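Local structure of glycosyl hydrolase family 10 (Prevotella bryantii, 4MGQ) at residues A[19-24]-A[111-116]; A[31-36]-A[147-152]; A[84-89]-A[154-159]. The protein is the calcium-binding carbohydrate-binding module of a modular enzyme that probably hydrolyses internal beta-1,4-xylosidic linkages in xylan. One frame throughout, in Å; residues are numbered along the deposited sequence.

Contact 1: A[19-24]-A[111-116]; sequences LYIHMG and GDIWMD. With CA (calcium ion), chain B.
Tyr20 and Trp114 extend alongside each other from one face of an antiparallel strand pair and form an offset stack: the Tyr20 ring and the five-membered ring of Trp114 have centroids 4.7 Å apart and planes inclined by 25°. The overlap is partial. Tyr20 CD1 sits over one face of the indole, displaced toward its rim, and comes within 3.2 Å of Trp114 NE1. The two residues are a non-hydrogen-bonded pair, which puts both side chains on the same face. Val154 of the adjoining edge strand packs against both residues.

Farther along this face, His22 ND1 donates a nearly straight bond (165° at the hydrogen) to Asp112 OD1, 2.6 Å away. The oxygen lies in the imidazole plane, while the nitrogen meets it on the syn side, somewhat out of the carboxylate plane; ring and carboxylate are turned 54° against each other.

The other face is apolar. Ile113 CG2 meets Ile21 CB at 3.7 Å and Met23 SD at 3.9 Å; a bend at chi3 turns Met23 CE back toward the backbone of Asp112, 3.8 Å from its C atom. The side chains of Leu19 and Met115 run alongside each other. At the far end, Gly111 O is gripped by both Met23 N and Gly24 N, a classic beta bulge. Gly24 and Gly111 have positive phi angles, at which a side chain would crowd the preceding carbonyl oxygen.

Beyond Met115, Asp116 chelates calcium through OD1 and OD2, each 2.5 Å from the ion; His17, Thr133, Glu135 and two waters complete the site. This pairing of neighbouring antiparallel strands, with an aromatic face and a buried face, belongs to the beta-sandwich of a carbohydrate-binding module.

Contact 2: A[31-36]-A[147-152]; sequences WDRELY and HEYEIK
Tyr149 OH donates a 2.6 Å hydrogen bond to Glu34 O, the shorter of two polar bonds that tie these segments together. The carbonyl oxygen lies at the edge of the phenol ring, near its plane, yet the hydroxyl approaches from above the carbonyl plane, 47° out of it. Arg33 CG approaches the same ring obliquely, 3.8 Å from both CD2 and CE2 of Tyr149, and Leu35 CB comes within 3.5 Å of Tyr149 OH, the two side chains crossing at about a right angle.

The second bond runs the other way. Glu34 N donates to His147 ND1 at 2.9 Å, with an angle of 149° at the hydrogen and the donor close to the imidazole plane. Accepting this bond is consistent with an unprotonated ND1. Backbone also covers one face of this ring: Asp32 O stands over its centre, 3.4 Å above the plane, while Trp31 O lies at the edge, 3.2 Å from His147 CE1. Both backbone polar groups of Glu34 are thus taken up by side chains of 147-152, its N-H by the histidine and its C=O by the tyrosine.

Arg33 sends its guanidinium elsewhere, to the carbonyls of Glu25, Leu106 and Leu109, and Glu34 forms a salt bridge with Arg103. Beyond the tyrosine, Leu35 CD1 meets Ile151 CD1 at 3.7 Å, and Leu35 also touches Ile21 and Phe104. Strands 34-37 and 151-155 belong to different five-stranded antiparallel sheets, so this contact bridges the two layers: side-chain bonds to backbone give way to apolar packing between sheets, as expected of a beta-sandwich.

Contact 3: A[84-89]-A[154-159]; sequences TEWTTV and VADPDQ
Trp86 projects toward the turn at 156-159 and places its indole N-H against Asp156, where NE1 donates to OD1 at 2.8 Å with an angle of 149° at the hydrogen. This is the close part of the contact. The carboxylate oxygen lies at the indole edge, tilted from the ring plane by 17°, while NE1 meets OD1 on its syn side; the ring and carboxylate planes are 71° apart. Nearby, Pro157 CD adds a light touch, 4.2 Å from Trp86 CZ2.

A second donor grips the same oxygen. Asp158 N lies 3.0 Å from Asp156 OD1, on the anti side and from the opposite face of the carboxylate to NE1. This second bond makes an Asx turn, set within a type I beta turn from Asp156 to Gln159, so one carboxylate oxygen both shapes the turn that follows strand 151-155 and receives the tryptophan from just before strand 87-94. These are the two outer strands of one antiparallel sheet of the beta-sandwich, and the contact reaches across that sheet's surface. Arg54 forms a salt bridge with Asp156 OD2 and a cation-pi interaction with Trp86, while Trp114 packs against Trp86 and Pro157.

Toward solvent the fit is looser. The exposed carboxylates of Glu85 and Asp158 approach each other, with Glu85 OE1 and Asp158 OD2 4.0 Å apart. Water 4 mediates between them, donating to Glu85 OE1 and to Asp158 OD2 and accepting from Trp86 N. Lys56 NZ forms a salt bridge with Asp158 OD2, which probably eases the repulsion between the two acids.

Overall arrangement
Contact 1 lies between the other two, its centre about 10 Å from each of theirs, whereas the centres of contacts 2 and 3 are about 20 Å apart. Contacts 2 and 3 draw on successive parts of strand 151-155, which runs beside strand 17-24; Tyr20 N probably bonds to Lys152 O at 2.9 Å. On the inner face, Ile21 CG2 packs on Tyr149 CD1 at 3.5 Å, joining contact 1 to contact 2. On the aromatic face, Trp114 CB meets Trp86 CH2 at 3.6 Å, joining it to contact 3. Calcium, bound by Asp116 of contact 1, lies about 7 Å from the Asp156 side chain but about 13 Å from that of Ile151.

Contact 1: A[19-24]-A[111-116]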
loop_
_atom_site.group_PDB
_atom_site.type_symbol
_atom_site.label_atom_id
_atom_site.label_comp_id
_atom_site.label_asym_id
_atom_site.label_seq_id
_atom_site.Cartn_x
_atom_site.Cartn_y
_atom_site.Cartn_z
ATOM N N LEU A 19 7.244 1.897 -4.193
ATOM C CA LEU A 19 7.586 1.377 -2.876
ATOM C C LEU A 19 8.124 -0.043 -3.060
ATOM O O LEU A 19 7.550 -0.840 -3.802
ATOM C CB LEU A 19 6.365 1.392 -1.947
ATOM C CG LEU A 19 6.537 0.835 -0.520
ATOM C CD1 LEU A 19 5.493 1.442 0.396
ATOM C CD2 LEU A 19 6.426 -0.686 -0.461
ATOM N N TYR A 20 9.216 -0.352 -2.370
ATOM C CA TYR A 20 9.847 -1.664 -2.481
ATOM C C TYR A 20 10.216 -2.209 -1.118
ATOM O O TYR A 20 10.882 -1.538 -0.342
ATOM C CB TYR A 20 11.094 -1.574 -3.348
ATOM C CG TYR A 20 11.978 -2.798 -3.300
ATOM C CD1 TYR A 20 11.516 -4.027 -3.747
ATOM C CD2 TYR A 20 13.284 -2.714 -2.835
ATOM C CE1 TYR A 20 12.324 -5.147 -3.728
ATOM C CE2 TYR A 20 14.107 -3.841 -2.803
ATOM C CZ TYR A 20 13.612 -5.052 -3.255
ATOM O OH TYR A 20 14.400 -6.180 -3.245
ATOM N N ILE A 21 9.788 -3.435 -0.840
ATOM C CA ILE A 21 10.221 -4.122 0.369
ATOM C C ILE A 21 10.853 -5.452 0.008
ATOM O O ILE A 21 10.184 -6.333 -0.542
ATOM C CB ILE A 21 9.067 -4.373 1.340
ATOM C CG1 ILE A 21 8.527 -3.045 1.873
ATOM C CG2 ILE A 21 9.529 -5.272 2.498
ATOM C CD1 ILE A 21 7.291 -3.207 2.713
ATOM N N HIS A 22 12.137 -5.593 0.304
ATOM C CA HIS A 22 12.738 -6.914 0.271
ATOM C C HIS A 22 12.346 -7.620 1.559
ATOM O O HIS A 22 12.817 -7.271 2.639
ATOM C CB HIS A 22 14.249 -6.875 0.135
ATOM C CG HIS A 22 14.860 -8.241 0.169
ATOM N ND1 HIS A 22 14.552 -9.206 -0.763
ATOM C CD2 HIS A 22 15.697 -8.827 1.056
ATOM C CE1 HIS A 22 15.208 -10.317 -0.477
ATOM N NE2 HIS A 22 15.909 -10.114 0.623
ATOM N N MET A 23 11.466 -8.604 1.444
ATOM C CA MET A 23 10.949 -9.275 2.629
ATOM C C MET A 23 11.896 -10.363 3.129
ATOM O O MET A 23 12.072 -10.537 4.334
ATOM C CB MET A 23 9.570 -9.862 2.332
ATOM C CG MET A 23 8.523 -8.782 2.060
ATOM S SD MET A 23 6.878 -9.397 1.698
ATOM C CE MET A 23 7.150 -10.183 0.108
ATOM N N GLY A 24 12.500 -11.097 2.203
ATOM C CA GLY A 24 13.327 -12.236 2.583
ATOM C C GLY A 24 12.467 -13.470 2.821
ATOM O O GLY A 24 11.389 -13.588 2.264
ATOM N N GLY A 111 10.244 -13.262 -0.315
ATOM C CA GLY A 111 10.739 -12.615 -1.511
ATOM C C GLY A 111 10.569 -11.103 -1.480
ATOM O O GLY A 111 10.928 -10.441 -0.511
ATOM N N ASP A 112 10.027 -10.572 -2.565
ATOM C CA ASP A 112 9.990 -9.132 -2.804
ATOM C C ASP A 112 8.577 -8.652 -3.079
ATOM O O ASP A 112 7.774 -9.371 -3.667
ATOM C CB ASP A 112 10.879 -8.770 -4.001
ATOM C CG ASP A 112 12.361 -8.889 -3.698
ATOM O OD1 ASP A 112 12.780 -8.537 -2.590
ATOM O OD2 ASP A 112 13.107 -9.343 -4.584
ATOM N N ILE A 113 8.273 -7.422 -2.681
ATOM C CA ILE A 113 7.005 -6.812 -3.059
ATOM C C ILE A 113 7.268 -5.370 -3.487
ATOM O O ILE A 113 8.102 -4.682 -2.895
ATOM C CB ILE A 113 5.959 -6.866 -1.901
ATOM C CG1 ILE A 113 4.637 -6.228 -2.333
ATOM C CG2 ILE A 113 6.518 -6.234 -0.631
ATOM C CD1 ILE A 113 3.467 -6.522 -1.396
ATOM N N TRP A 114 6.600 -4.960 -4.559
ATOM C CA TRP A 114 6.603 -3.581 -5.040
ATOM C C TRP A 114 5.166 -3.068 -5.096
ATOM O O TRP A 114 4.254 -3.803 -5.474
ATOM C CB TRP A 114 7.224 -3.465 -6.441
ATOM C CG TRP A 114 8.643 -3.939 -6.611
ATOM C CD1 TRP A 114 9.766 -3.166 -6.635
ATOM C CD2 TRP A 114 9.082 -5.291 -6.834
ATOM N NE1 TRP A 114 10.880 -3.949 -6.856
ATOM C CE2 TRP A 114 10.485 -5.256 -6.975
ATOM C CE3 TRP A 114 8.422 -6.525 -6.927
ATOM C CZ2 TRP A 114 11.245 -6.405 -7.192
ATOM C CZ3 TRP A 114 9.180 -7.668 -7.150
ATOM C CH2 TRP A 114 10.576 -7.597 -7.280
ATOM N N MET A 115 4.954 -1.810 -4.719
ATOM C CA MET A 115 3.623 -1.210 -4.793
ATOM C C MET A 115 3.732 0.219 -5.297
ATOM O O MET A 115 4.741 0.883 -5.073
ATOM C CB MET A 115 2.915 -1.233 -3.428
ATOM C CG MET A 115 2.404 -2.612 -3.045
ATOM S SD MET A 115 1.432 -2.604 -1.524
ATOM C CE MET A 115 2.746 -2.393 -0.343
ATOM N N ASP A 116 2.684 0.688 -5.966
ATOM C CA ASP A 116 2.677 2.057 -6.484
ATOM C C ASP A 116 1.245 2.533 -6.675
ATOM O O ASP A 116 0.298 1.730 -6.677
ATOM C CB ASP A 116 3.453 2.133 -7.814
ATOM C CG ASP A 116 3.890 3.554 -8.177
ATOM O OD1 ASP A 116 3.877 4.455 -7.299
ATOM O OD2 ASP A 116 4.280 3.753 -9.348
HETATM CA CA CA B . 5.236 6.000 -8.666
HETATM O O HOH W 1 15.130 -7.048 -6.205
HETATM O O HOH W 2 3.168 7.129 -9.204
HETATM O O HOH W 3 5.239 5.948 -11.104
#

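Contact 2: A[31-36]-A[147-152]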
loop_
_atom_site.group_PDB
_atom_site.type_symbol
_atom_site.label_atom_id
_atom_site.label_comp_id
_atom_site.label_asym_id
_atom_site.label_seq_id
_atom_site.Cartn_x
_atom_site.Cartn_y
_atom_site.Cartn_z
ATOM N N TRP A 31 1.612 -11.378 11.463
ATOM C CA TRP A 31 2.003 -10.157 12.132
ATOM C C TRP A 31 3.505 -10.020 12.350
ATOM O O TRP A 31 3.943 -9.034 12.918
ATOM C CB TRP A 31 1.271 -10.052 13.482
ATOM C CG TRP A 31 1.552 -11.192 14.422
ATOM C CD1 TRP A 31 2.667 -11.362 15.189
ATOM C CD2 TRP A 31 0.698 -12.310 14.700
ATOM N NE1 TRP A 31 2.565 -12.522 15.921
ATOM C CE2 TRP A 31 1.367 -13.121 15.639
ATOM C CE3 TRP A 31 -0.567 -12.701 14.249
ATOM C CZ2 TRP A 31 0.812 -14.304 16.137
ATOM C CZ3 TRP A 31 -1.114 -13.877 14.740
ATOM C CH2 TRP A 31 -0.426 -14.662 15.678
ATOM N N ASP A 32 4.304 -10.982 11.888
ATOM C CA ASP A 32 5.755 -10.915 12.085
ATOM C C ASP A 32 6.454 -9.943 11.140
ATOM O O ASP A 32 7.646 -9.662 11.291
ATOM C CB ASP A 32 6.385 -12.308 11.935
ATOM C CG ASP A 32 5.994 -13.253 13.065
ATOM O OD1 ASP A 32 5.669 -12.755 14.162
ATOM O OD2 ASP A 32 6.014 -14.489 12.859
ATOM N N ARG A 33 5.713 -9.438 10.159
ATOM C CA ARG A 33 6.245 -8.447 9.237
ATOM C C ARG A 33 5.076 -7.580 8.820
ATOM O O ARG A 33 4.181 -8.055 8.130
ATOM C CB ARG A 33 6.900 -9.108 8.021
ATOM C CG ARG A 33 7.626 -8.144 7.079
ATOM C CD ARG A 33 7.997 -8.823 5.758
ATOM N NE ARG A 33 9.059 -9.822 5.915
ATOM C CZ ARG A 33 8.935 -11.118 5.629
ATOM N NH1 ARG A 33 7.787 -11.610 5.192
ATOM N NH2 ARG A 33 9.969 -11.932 5.797
ATOM N N GLU A 34 5.055 -6.332 9.279
ATOM C CA GLU A 34 3.931 -5.452 8.978
ATOM C C GLU A 34 4.393 -4.115 8.405
ATOM O O GLU A 34 5.434 -3.579 8.779
ATOM C CB GLU A 34 3.068 -5.219 10.230
ATOM C CG GLU A 34 2.356 -6.484 10.727
ATOM C CD GLU A 34 1.402 -6.255 11.901
ATOM O OE1 GLU A 34 1.254 -5.117 12.370
ATOM O OE2 GLU A 34 0.793 -7.242 12.366
ATOM N N LEU A 35 3.579 -3.610 7.486
ATOM C CA LEU A 35 3.745 -2.306 6.867
ATOM C C LEU A 35 2.486 -1.480 7.136
ATOM O O LEU A 35 1.368 -1.965 6.949
ATOM C CB LEU A 35 3.985 -2.459 5.363
ATOM C CG LEU A 35 4.022 -1.183 4.528
ATOM C CD1 LEU A 35 5.269 -0.381 4.844
ATOM C CD2 LEU A 35 3.945 -1.521 3.036
ATOM N N TYR A 36 2.674 -0.233 7.565
ATOM C CA TYR A 36 1.567 0.614 7.994
ATOM C C TYR A 36 1.435 1.880 7.179
ATOM O O TYR A 36 2.432 2.493 6.829
ATOM C CB TYR A 36 1.757 1.038 9.438
ATOM C CG TYR A 36 1.842 -0.082 10.430
ATOM C CD1 TYR A 36 1.080 -1.233 10.288
ATOM C CD2 TYR A 36 2.689 0.014 11.511
ATOM C CE1 TYR A 36 1.164 -2.260 11.225
ATOM C CE2 TYR A 36 2.783 -0.995 12.437
ATOM C CZ TYR A 36 2.016 -2.121 12.298
ATOM O OH TYR A 36 2.132 -3.117 13.241
ATOM N N HIS A 147 10.662 -4.850 13.578
ATOM C CA HIS A 147 10.612 -5.622 12.343
ATOM C C HIS A 147 11.817 -5.272 11.492
ATOM O O HIS A 147 11.996 -4.121 11.103
ATOM C CB HIS A 147 9.318 -5.362 11.578
ATOM C CG HIS A 147 8.122 -6.006 12.199
ATOM N ND1 HIS A 147 6.906 -6.090 11.559
ATOM C CD2 HIS A 147 7.958 -6.598 13.406
ATOM C CE1 HIS A 147 6.043 -6.715 12.342
ATOM N NE2 HIS A 147 6.659 -7.032 13.468
ATOM N N GLU A 148 12.652 -6.266 11.216
ATOM C CA GLU A 148 13.937 -6.018 10.581
ATOM C C GLU A 148 13.852 -6.135 9.062
ATOM O O GLU A 148 14.220 -7.155 8.477
ATOM C CB GLU A 148 14.992 -6.983 11.129
ATOM C CG GLU A 148 15.215 -6.837 12.629
ATOM C CD GLU A 148 16.095 -7.938 13.209
ATOM O OE1 GLU A 148 16.942 -8.483 12.468
ATOM O OE2 GLU A 148 15.937 -8.256 14.409
ATOM N N TYR A 149 13.341 -5.083 8.432
ATOM C CA TYR A 149 13.365 -4.968 6.981
ATOM C C TYR A 149 13.441 -3.483 6.647
ATOM O O TYR A 149 13.252 -2.649 7.532
ATOM C CB TYR A 149 12.139 -5.632 6.351
ATOM C CG TYR A 149 10.811 -4.912 6.526
ATOM C CD1 TYR A 149 10.403 -3.944 5.609
ATOM C CD2 TYR A 149 9.952 -5.221 7.572
ATOM C CE1 TYR A 149 9.187 -3.291 5.737
ATOM C CE2 TYR A 149 8.714 -4.568 7.711
ATOM C CZ TYR A 149 8.351 -3.599 6.778
ATOM O OH TYR A 149 7.145 -2.945 6.873
ATOM N N GLU A 150 13.721 -3.157 5.389
ATOM C CA GLU A 150 13.814 -1.762 4.973
ATOM C C GLU A 150 12.667 -1.357 4.059
ATOM O O GLU A 150 12.357 -2.061 3.109
ATOM C CB GLU A 150 15.118 -1.502 4.231
ATOM C CG GLU A 150 16.360 -2.070 4.870
ATOM C CD GLU A 150 17.534 -1.999 3.915
ATOM O OE1 GLU A 150 18.195 -3.041 3.697
ATOM O OE2 GLU A 150 17.776 -0.900 3.366
ATOM N N ILE A 151 12.060 -0.214 4.350
ATOM C CA ILE A 151 11.108 0.409 3.442
ATOM C C ILE A 151 11.886 1.329 2.510
ATOM O O ILE A 151 12.511 2.285 2.968
ATOM C CB ILE A 151 10.045 1.207 4.201
ATOM C CG1 ILE A 151 9.318 0.306 5.200
ATOM C CG2 ILE A 151 9.070 1.868 3.231
ATOM C CD1 ILE A 151 8.401 1.055 6.151
ATOM N N LYS A 152 11.867 1.024 1.215
ATOM C CA LYS A 152 12.629 1.790 0.227
ATOM C C LYS A 152 11.719 2.298 -0.877
ATOM O O LYS A 152 10.604 1.816 -1.027
ATOM C CB LYS A 152 13.734 0.937 -0.404
ATOM C CG LYS A 152 14.770 0.389 0.571
ATOM C CD LYS A 152 15.873 -0.357 -0.172
ATOM C CE LYS A 152 16.611 0.554 -1.151
ATOM N NZ LYS A 152 17.289 1.709 -0.473
#

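Contact 3: A[84-89]-A[154-159]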
loop_
_atom_site.group_PDB
_atom_site.type_symbol
_atom_site.label_atom_id
_atom_site.label_comp_id
_atom_site.label_asym_id
_atom_site.label_seq_id
_atom_site.Cartn_x
_atom_site.Cartn_y
_atom_site.Cartn_z
ATOM N N THR A 84 3.344 -12.000 -10.382
ATOM C CA THR A 84 4.717 -11.615 -10.674
ATOM C C THR A 84 4.818 -10.538 -11.759
ATOM O O THR A 84 5.915 -10.111 -12.105
ATOM C CB THR A 84 5.551 -12.831 -11.098
ATOM O OG1 THR A 84 4.927 -13.451 -12.226
ATOM C CG2 THR A 84 5.621 -13.835 -9.952
ATOM N N GLU A 85 3.673 -10.107 -12.280
ATOM C CA GLU A 85 3.616 -8.965 -13.188
ATOM C C GLU A 85 2.795 -7.872 -12.525
ATOM O O GLU A 85 1.912 -8.178 -11.737
ATOM C CB GLU A 85 2.985 -9.357 -14.529
ATOM C CG GLU A 85 3.700 -10.494 -15.231
ATOM C CD GLU A 85 5.101 -10.114 -15.657
ATOM O OE1 GLU A 85 5.322 -8.926 -15.981
ATOM O OE2 GLU A 85 5.985 -10.996 -15.661
ATOM N N TRP A 86 3.067 -6.609 -12.845
ATOM C CA TRP A 86 2.232 -5.530 -12.311
ATOM C C TRP A 86 0.765 -5.777 -12.640
ATOM O O TRP A 86 0.421 -6.054 -13.791
ATOM C CB TRP A 86 2.637 -4.168 -12.875
ATOM C CG TRP A 86 3.891 -3.569 -12.341
ATOM C CD1 TRP A 86 5.069 -3.409 -13.010
ATOM C CD2 TRP A 86 4.089 -3.002 -11.044
ATOM N NE1 TRP A 86 5.994 -2.789 -12.211
ATOM C CE2 TRP A 86 5.415 -2.519 -10.997
ATOM C CE3 TRP A 86 3.272 -2.842 -9.921
ATOM C CZ2 TRP A 86 5.946 -1.903 -9.872
ATOM C CZ3 TRP A 86 3.804 -2.232 -8.799
ATOM C CH2 TRP A 86 5.126 -1.768 -8.781
ATOM N N THR A 87 -0.094 -5.701 -11.628
ATOM C CA THR A 87 -1.537 -5.703 -11.850
ATOM C C THR A 87 -2.177 -4.603 -11.031
ATOM O O THR A 87 -1.620 -4.183 -10.016
ATOM C CB THR A 87 -2.210 -7.027 -11.455
ATOM O OG1 THR A 87 -2.017 -7.265 -10.054
ATOM C CG2 THR A 87 -1.648 -8.190 -12.260
ATOM N N THR A 88 -3.361 -4.167 -11.456
ATOM C CA THR A 88 -4.094 -3.144 -10.716
ATOM C C THR A 88 -5.079 -3.767 -9.747
ATOM O O THR A 88 -5.671 -4.814 -10.013
ATOM C CB THR A 88 -4.849 -2.200 -11.645
ATOM O OG1 THR A 88 -5.796 -2.954 -12.406
ATOM C CG2 THR A 88 -3.879 -1.500 -12.571
ATOM N N VAL A 89 -5.235 -3.099 -8.613
ATOM C CA VAL A 89 -6.058 -3.546 -7.512
ATOM C C VAL A 89 -7.115 -2.496 -7.239
ATOM O O VAL A 89 -6.809 -1.302 -7.241
ATOM C CB VAL A 89 -5.208 -3.756 -6.229
ATOM C CG1 VAL A 89 -6.093 -3.871 -4.979
ATOM C CG2 VAL A 89 -4.275 -4.949 -6.391
ATOM N N VAL A 154 12.259 2.678 -5.106
ATOM C CA VAL A 154 13.204 2.288 -6.143
ATOM C C VAL A 154 12.598 2.532 -7.505
ATOM O O VAL A 154 11.383 2.692 -7.632
ATOM C CB VAL A 154 13.600 0.797 -6.061
ATOM C CG1 VAL A 154 14.201 0.463 -4.702
ATOM C CG2 VAL A 154 12.399 -0.088 -6.358
ATOM N N ALA A 155 13.451 2.535 -8.523
ATOM C CA ALA A 155 12.976 2.574 -9.896
ATOM C C ALA A 155 12.125 1.353 -10.164
ATOM O O ALA A 155 12.468 0.254 -9.731
ATOM C CB ALA A 155 14.143 2.634 -10.869
ATOM N N ASP A 156 11.008 1.554 -10.858
ATOM C CA ASP A 156 10.123 0.457 -11.269
ATOM C C ASP A 156 10.956 -0.654 -11.930
ATOM O O ASP A 156 11.662 -0.409 -12.908
ATOM C CB ASP A 156 9.047 1.008 -12.223
ATOM C CG ASP A 156 8.015 -0.031 -12.657
ATOM O OD1 ASP A 156 8.311 -1.248 -12.704
ATOM O OD2 ASP A 156 6.878 0.379 -12.993
ATOM N N PRO A 157 10.884 -1.880 -11.392
ATOM C CA PRO A 157 11.756 -2.960 -11.865
ATOM C C PRO A 157 11.482 -3.406 -13.292
ATOM O O PRO A 157 12.395 -3.928 -13.945
ATOM C CB PRO A 157 11.453 -4.105 -10.882
ATOM C CG PRO A 157 10.094 -3.796 -10.348
ATOM C CD PRO A 157 10.068 -2.301 -10.239
ATOM N N ASP A 158 10.264 -3.197 -13.778
ATOM C CA ASP A 158 9.882 -3.738 -15.078
ATOM C C ASP A 158 9.978 -2.703 -16.191
ATOM O O ASP A 158 9.471 -2.915 -17.292
ATOM C CB ASP A 158 8.477 -4.335 -15.013
ATOM C CG ASP A 158 8.451 -5.666 -14.273
ATOM O OD1 ASP A 158 9.540 -6.247 -14.042
ATOM O OD2 ASP A 158 7.344 -6.138 -13.930
ATOM N N GLN A 159 10.655 -1.597 -15.907
ATOM C CA GLN A 159 11.016 -0.658 -16.965
ATOM C C GLN A 159 12.397 -1.020 -17.493
ATOM O O GLN A 159 13.255 -1.466 -16.727
ATOM C CB GLN A 159 11.000 0.780 -16.459
ATOM C CG GLN A 159 9.618 1.350 -16.270
ATOM C CD GLN A 159 9.674 2.822 -15.937
ATOM O OE1 GLN A 159 10.228 3.211 -14.908
ATOM N NE2 GLN A 159 9.139 3.655 -16.830
HETATM O O HOH W 4 5.102 -6.340 -14.901
#